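Local structure of SH3 domain-containing protein (Dictyostelium discoideum, 4NQI) at residues B[119-124]-B[174-179]; B[130-135]-B[166-171]. The protein probably binds phosphatidylinositol lipids and, through the I-BAR domain that makes up this chain, remodels membranes in osmoregulation, phagocytosis and cytokinesis. All blocks are in the same frame, centred on the assembly; numbering follows the deposited sequence.

Contact 1 of 2, residues B[119-124]-B[174-179]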
loop_
_atom_site.group_PDB
_atom_site.type_symbol
_atom_site.label_atom_id
_atom_site.label_comp_id
_atom_site.label_asym_id
_atom_site.label_seq_id
_atom_site.Cartn_x
_atom_site.Cartn_y
_atom_site.Cartn_z
ATOM N N ALA B 119 -38.022 4.177 6.223
ATOM C CA ALA B 119 -39.350 3.594 6.083
ATOM C C ALA B 119 -40.280 4.192 7.136
ATOM O O ALA B 119 -41.390 4.629 6.826
ATOM C CB ALA B 119 -39.280 2.086 6.229
ATOM N N THR B 120 -39.805 4.214 8.378
ATOM C CA THR B 120 -40.576 4.735 9.503
ATOM C C THR B 120 -40.904 6.216 9.339
ATOM O O THR B 120 -42.047 6.628 9.548
ATOM C CB THR B 120 -39.825 4.533 10.834
ATOM O OG1 THR B 120 -39.478 3.150 10.989
ATOM C CG2 THR B 120 -40.689 4.971 12.008
ATOM N N PHE B 121 -39.901 7.010 8.970
ATOM C CA PHE B 121 -40.084 8.447 8.777
ATOM C C PHE B 121 -41.121 8.731 7.696
ATOM O O PHE B 121 -41.918 9.662 7.822
ATOM C CB PHE B 121 -38.755 9.121 8.419
ATOM C CG PHE B 121 -38.879 10.595 8.130
ATOM C CD1 PHE B 121 -38.804 11.525 9.155
ATOM C CD2 PHE B 121 -39.068 11.050 6.831
ATOM C CE1 PHE B 121 -38.923 12.879 8.891
ATOM C CE2 PHE B 121 -39.187 12.402 6.563
ATOM C CZ PHE B 121 -39.113 13.316 7.594
ATOM N N GLU B 122 -41.096 7.932 6.632
ATOM C CA GLU B 122 -42.034 8.098 5.528
ATOM C C GLU B 122 -43.457 7.782 5.977
ATOM O O GLU B 122 -44.396 8.492 5.618
ATOM C CB GLU B 122 -41.645 7.208 4.343
ATOM C CG GLU B 122 -42.497 7.442 3.100
ATOM C CD GLU B 122 -42.215 6.447 1.986
ATOM O OE1 GLU B 122 -41.820 5.300 2.288
ATOM O OE2 GLU B 122 -42.397 6.815 0.806
ATOM N N LYS B 123 -43.606 6.717 6.760
ATOM C CA LYS B 123 -44.904 6.332 7.313
ATOM C C LYS B 123 -45.506 7.487 8.110
ATOM O O LYS B 123 -46.615 7.943 7.821
ATOM C CB LYS B 123 -44.758 5.098 8.212
ATOM N N ASN B 124 -44.757 7.955 9.106
ATOM C CA ASN B 124 -45.160 9.095 9.924
ATOM C C ASN B 124 -45.358 10.376 9.116
ATOM O O ASN B 124 -46.083 11.277 9.539
ATOM C CB ASN B 124 -44.138 9.335 11.039
ATOM C CG ASN B 124 -44.267 8.341 12.177
ATOM O OD1 ASN B 124 -44.970 7.336 12.065
ATOM N ND2 ASN B 124 -43.585 8.619 13.284
ATOM N N ALA B 174 -42.009 22.082 7.111
ATOM C CA ALA B 174 -40.655 22.605 7.284
ATOM C C ALA B 174 -39.863 21.806 8.320
ATOM O O ALA B 174 -38.661 21.586 8.154
ATOM C CB ALA B 174 -40.701 24.075 7.664
ATOM N N ASN B 175 -40.534 21.386 9.391
ATOM C CA ASN B 175 -39.909 20.530 10.399
ATOM C C ASN B 175 -39.505 19.179 9.814
ATOM O O ASN B 175 -38.431 18.658 10.107
ATOM C CB ASN B 175 -40.849 20.322 11.594
ATOM C CG ASN B 175 -40.858 21.502 12.550
ATOM O OD1 ASN B 175 -39.876 22.237 12.660
ATOM N ND2 ASN B 175 -41.968 21.678 13.260
ATOM N N LYS B 176 -40.381 18.618 8.984
ATOM C CA LYS B 176 -40.127 17.334 8.341
ATOM C C LYS B 176 -39.031 17.434 7.285
ATOM O O LYS B 176 -38.374 16.439 6.974
ATOM C CB LYS B 176 -41.406 16.792 7.704
ATOM C CG LYS B 176 -42.476 16.359 8.696
ATOM C CD LYS B 176 -41.913 15.390 9.725
ATOM C CE LYS B 176 -43.018 14.737 10.533
ATOM N NZ LYS B 176 -44.001 14.069 9.644
ATOM N N LEU B 177 -38.843 18.628 6.727
ATOM C CA LEU B 177 -37.765 18.851 5.767
ATOM C C LEU B 177 -36.410 18.835 6.470
ATOM O O LEU B 177 -35.472 18.178 6.009
ATOM C CB LEU B 177 -37.952 20.174 5.024
ATOM C CG LEU B 177 -36.798 20.538 4.084
ATOM C CD1 LEU B 177 -36.623 19.473 3.011
ATOM C CD2 LEU B 177 -37.009 21.903 3.452
ATOM N N ARG B 178 -36.315 19.569 7.578
ATOM C CA ARG B 178 -35.126 19.556 8.423
ATOM C C ARG B 178 -34.793 18.135 8.842
ATOM O O ARG B 178 -33.655 17.686 8.700
ATOM C CB ARG B 178 -35.358 20.382 9.688
ATOM C CG ARG B 178 -35.206 21.881 9.524
ATOM C CD ARG B 178 -35.136 22.563 10.886
ATOM N NE ARG B 178 -34.715 23.957 10.786
ATOM C CZ ARG B 178 -35.538 24.969 10.530
ATOM N NH1 ARG B 178 -36.831 24.742 10.342
ATOM N NH2 ARG B 178 -35.068 26.206 10.457
ATOM N N ASP B 179 -35.801 17.441 9.364
ATOM C CA ASP B 179 -35.635 16.096 9.903
ATOM C C ASP B 179 -34.996 15.134 8.906
ATOM O O ASP B 179 -34.109 14.360 9.266
ATOM C CB ASP B 179 -36.979 15.541 10.389
ATOM C CG ASP B 179 -37.475 16.229 11.651
ATOM O OD1 ASP B 179 -36.672 16.927 12.307
ATOM O OD2 ASP B 179 -38.666 16.063 11.994
HETATM O O HOH W 1 -41.825 11.578 9.896
#
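Between segments 119-124 and 174-179 the nearest CA atoms are those of Phe121 and Lys176, 8.9 Å apart. The two short segments run antiparallel at 175°, and at 11.9 Å their axes stand well apart, so long side chains must bridge the distance. This is one layer of the elongated antiparallel helical bundle of the I-BAR domain. Phe121 does most of the bridging. Its CG is anti to the backbone N (chi1 177°), which carries the ring out across the interface until its far end meets helix 152-224. There Phe121 CZ brings the ring edge to Lys176 O at 3.3 Å, the oxygen lying near the ring plane, and Phe121 CE1 rests 3.6 Å from Asp179 CB. The Lys176 side chain slides past the ring in the opposite direction, and its CD packs 4.0 Å from Phe121 CE1. Bends at chi2 and chi4 lead its amine on toward helix 72-140. A water sits above one face of the ring, toward its rim; it donates to Phe121 O at 2.8 Å and accepts a weak bond from Lys176 NZ at 3.3 Å. Val180 and Met183 of helix 152-224 and Ile24 of helix 15-64 also pack on Phe121, which therefore links three helices. Replacing Phe121 with an alanine would probably open a gap between the helices and take away the ring against which Lys176 CD packs. Lys176 NZ lies too far from the ring for more than a weak cation-pi attraction, and its salt bridge to Asp128 probably counts for more. The buried lysine is thus probably tolerated because its methylenes lie against the ring while its amine reaches a carboxylate and a water.

Contact 2 of 2, residues B[130-135]-B[166-171]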
loop_
_atom_site.group_PDB
_atom_site.type_symbol
_atom_site.label_atom_id
_atom_site.label_comp_id
_atom_site.label_asym_id
_atom_site.label_seq_id
_atom_site.Cartn_x
_atom_site.Cartn_y
_atom_site.Cartn_z
ATOM N N ASP B 130 -51.657 13.523 6.467
ATOM C CA ASP B 130 -53.049 13.119 6.290
ATOM C C ASP B 130 -53.900 13.533 7.482
ATOM O O ASP B 130 -55.038 13.966 7.309
ATOM C CB ASP B 130 -53.170 11.611 6.062
ATOM C CG ASP B 130 -52.813 11.201 4.647
ATOM O OD1 ASP B 130 -52.794 12.074 3.754
ATOM O OD2 ASP B 130 -52.561 9.997 4.428
ATOM N N GLN B 131 -53.358 13.383 8.688
ATOM C CA GLN B 131 -54.058 13.841 9.883
ATOM C C GLN B 131 -54.334 15.336 9.766
ATOM O O GLN B 131 -55.428 15.790 10.082
ATOM C CB GLN B 131 -53.257 13.533 11.153
HETATM N N MSE B 132 -53.350 16.087 9.281
HETATM C CA MSE B 132 -53.489 17.530 9.117
HETATM C C MSE B 132 -54.543 17.882 8.073
HETATM O O MSE B 132 -55.280 18.859 8.226
HETATM C CB MSE B 132 -52.152 18.148 8.726
HETATM C CG MSE B 132 -51.896 19.473 9.391
HETATM SE SE MSE B 132 -51.902 19.254 11.315
HETATM C CE MSE B 132 -51.154 20.969 11.797
ATOM N N ARG B 133 -54.596 17.087 7.007
ATOM C CA ARG B 133 -55.639 17.201 5.992
ATOM C C ARG B 133 -57.021 17.138 6.632
ATOM O O ARG B 133 -57.914 17.919 6.290
ATOM C CB ARG B 133 -55.490 16.070 4.965
ATOM N N GLN B 134 -57.177 16.215 7.576
ATOM C CA GLN B 134 -58.470 15.948 8.191
ATOM C C GLN B 134 -59.065 17.142 8.933
ATOM O O GLN B 134 -60.010 17.763 8.451
ATOM N N ASP B 135 -58.509 17.478 10.093
ATOM C CA ASP B 135 -59.057 18.570 10.899
ATOM C C ASP B 135 -58.907 19.965 10.270
ATOM O O ASP B 135 -59.172 20.973 10.925
ATOM N N ILE B 166 -53.450 26.089 9.328
ATOM C CA ILE B 166 -52.683 26.098 8.084
ATOM C C ILE B 166 -51.237 26.522 8.354
ATOM O O ILE B 166 -50.295 25.997 7.754
ATOM C CB ILE B 166 -53.348 27.030 7.038
ATOM C CG1 ILE B 166 -54.711 26.465 6.618
ATOM C CG2 ILE B 166 -52.454 27.228 5.824
ATOM C CD1 ILE B 166 -55.480 27.351 5.654
ATOM N N LYS B 167 -51.078 27.466 9.278
ATOM C CA LYS B 167 -49.773 27.909 9.759
ATOM C C LYS B 167 -49.144 26.824 10.638
ATOM O O LYS B 167 -47.945 26.844 10.923
ATOM C CB LYS B 167 -49.953 29.207 10.551
ATOM C CG LYS B 167 -48.688 29.844 11.095
ATOM N N GLU B 168 -49.972 25.870 11.052
ATOM C CA GLU B 168 -49.541 24.756 11.888
ATOM C C GLU B 168 -49.097 23.591 10.997
ATOM O O GLU B 168 -48.140 22.880 11.311
ATOM C CB GLU B 168 -50.703 24.341 12.794
ATOM C CG GLU B 168 -50.344 23.502 14.009
ATOM C CD GLU B 168 -51.583 22.933 14.688
ATOM O OE1 GLU B 168 -52.561 23.691 14.880
ATOM O OE2 GLU B 168 -51.589 21.727 15.014
ATOM N N SER B 169 -49.804 23.411 9.882
ATOM C CA SER B 169 -49.456 22.416 8.870
ATOM C C SER B 169 -48.186 22.811 8.132
ATOM O O SER B 169 -47.365 21.963 7.780
ATOM C CB SER B 169 -50.595 22.288 7.860
ATOM O OG SER B 169 -50.166 21.623 6.685
ATOM N N GLU B 170 -48.043 24.109 7.891
ATOM C CA GLU B 170 -46.886 24.641 7.186
ATOM C C GLU B 170 -45.625 24.443 8.010
ATOM O O GLU B 170 -44.539 24.245 7.466
ATOM C CB GLU B 170 -47.094 26.128 6.903
ATOM C CG GLU B 170 -46.709 26.564 5.501
ATOM C CD GLU B 170 -47.691 26.088 4.443
ATOM O OE1 GLU B 170 -48.624 25.325 4.778
ATOM O OE2 GLU B 170 -47.532 26.482 3.270
ATOM N N GLN B 171 -45.779 24.496 9.328
ATOM C CA GLN B 171 -44.649 24.329 10.228
ATOM C C GLN B 171 -44.269 22.863 10.368
ATOM O O GLN B 171 -43.154 22.539 10.777
ATOM C CB GLN B 171 -44.954 24.933 11.598
ATOM C CG GLN B 171 -44.073 26.119 11.930
ATOM C CD GLN B 171 -42.655 25.931 11.429
ATOM O OE1 GLN B 171 -41.888 25.140 11.980
ATOM N NE2 GLN B 171 -42.302 26.653 10.370
#
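Met132, present as selenomethionine, reaches across to Glu168 and Ser169 in the outer part of the antiparallel pair formed by helices 72-140 and 152-224 of the I-BAR bundle, a region predicted to be coiled coil. The helices come close here: the CA atoms of Met132 and Ser169 are 6.3 Å apart. Van der Waals packing carries the contact, and it is concentrated in this one side chain. The turn at chi2 (60°) brings SE round beside CA instead of continuing the chain outward, after which the extended last torsion carries CE to the backbone N of Ser169. Met132 CE lies 3.5 Å from Glu168 CG, and the two side chains cross at about a right angle; Glu168, extended beyond CG, lets CB, CG and CD all approach the same methyl. Polar atoms also border this methyl, with Glu168 OE2 3.3 Å and Ser169 N 3.4 Å from Met132 CE. The slightly positive character of a methyl beside selenium may ease the approach of Glu168 OE2, whereas that of Ser169 N is plain packing. The site is a surface contact; on the second subunit, Gln241 packs on Glu170. Nearer the backbone, Met132 CG is pressed to 3.5 Å from Ser169 CB, closer than usual for two carbons.

How the contacts relate
From the N terminus, helix 15-64 comes first and lends a packing surface to contact 1. Helix 72-140 then supplies 119-124 and, further on, 130-135. The chain turns back through a connection whose residues 143-149 are not modelled, and helix 152-224 returns past 166-171 before it reaches 174-179. Contact 2 therefore closes the inner loop and contact 1 the outer one, nested as in a hairpin. Their centres are 14 Å apart on the same side of the chain's centre, contact 2 being the more distal. Together they pair the same two helices twice, contact 1 where helix 15-64 still joins them and contact 2 toward the hairpin's end.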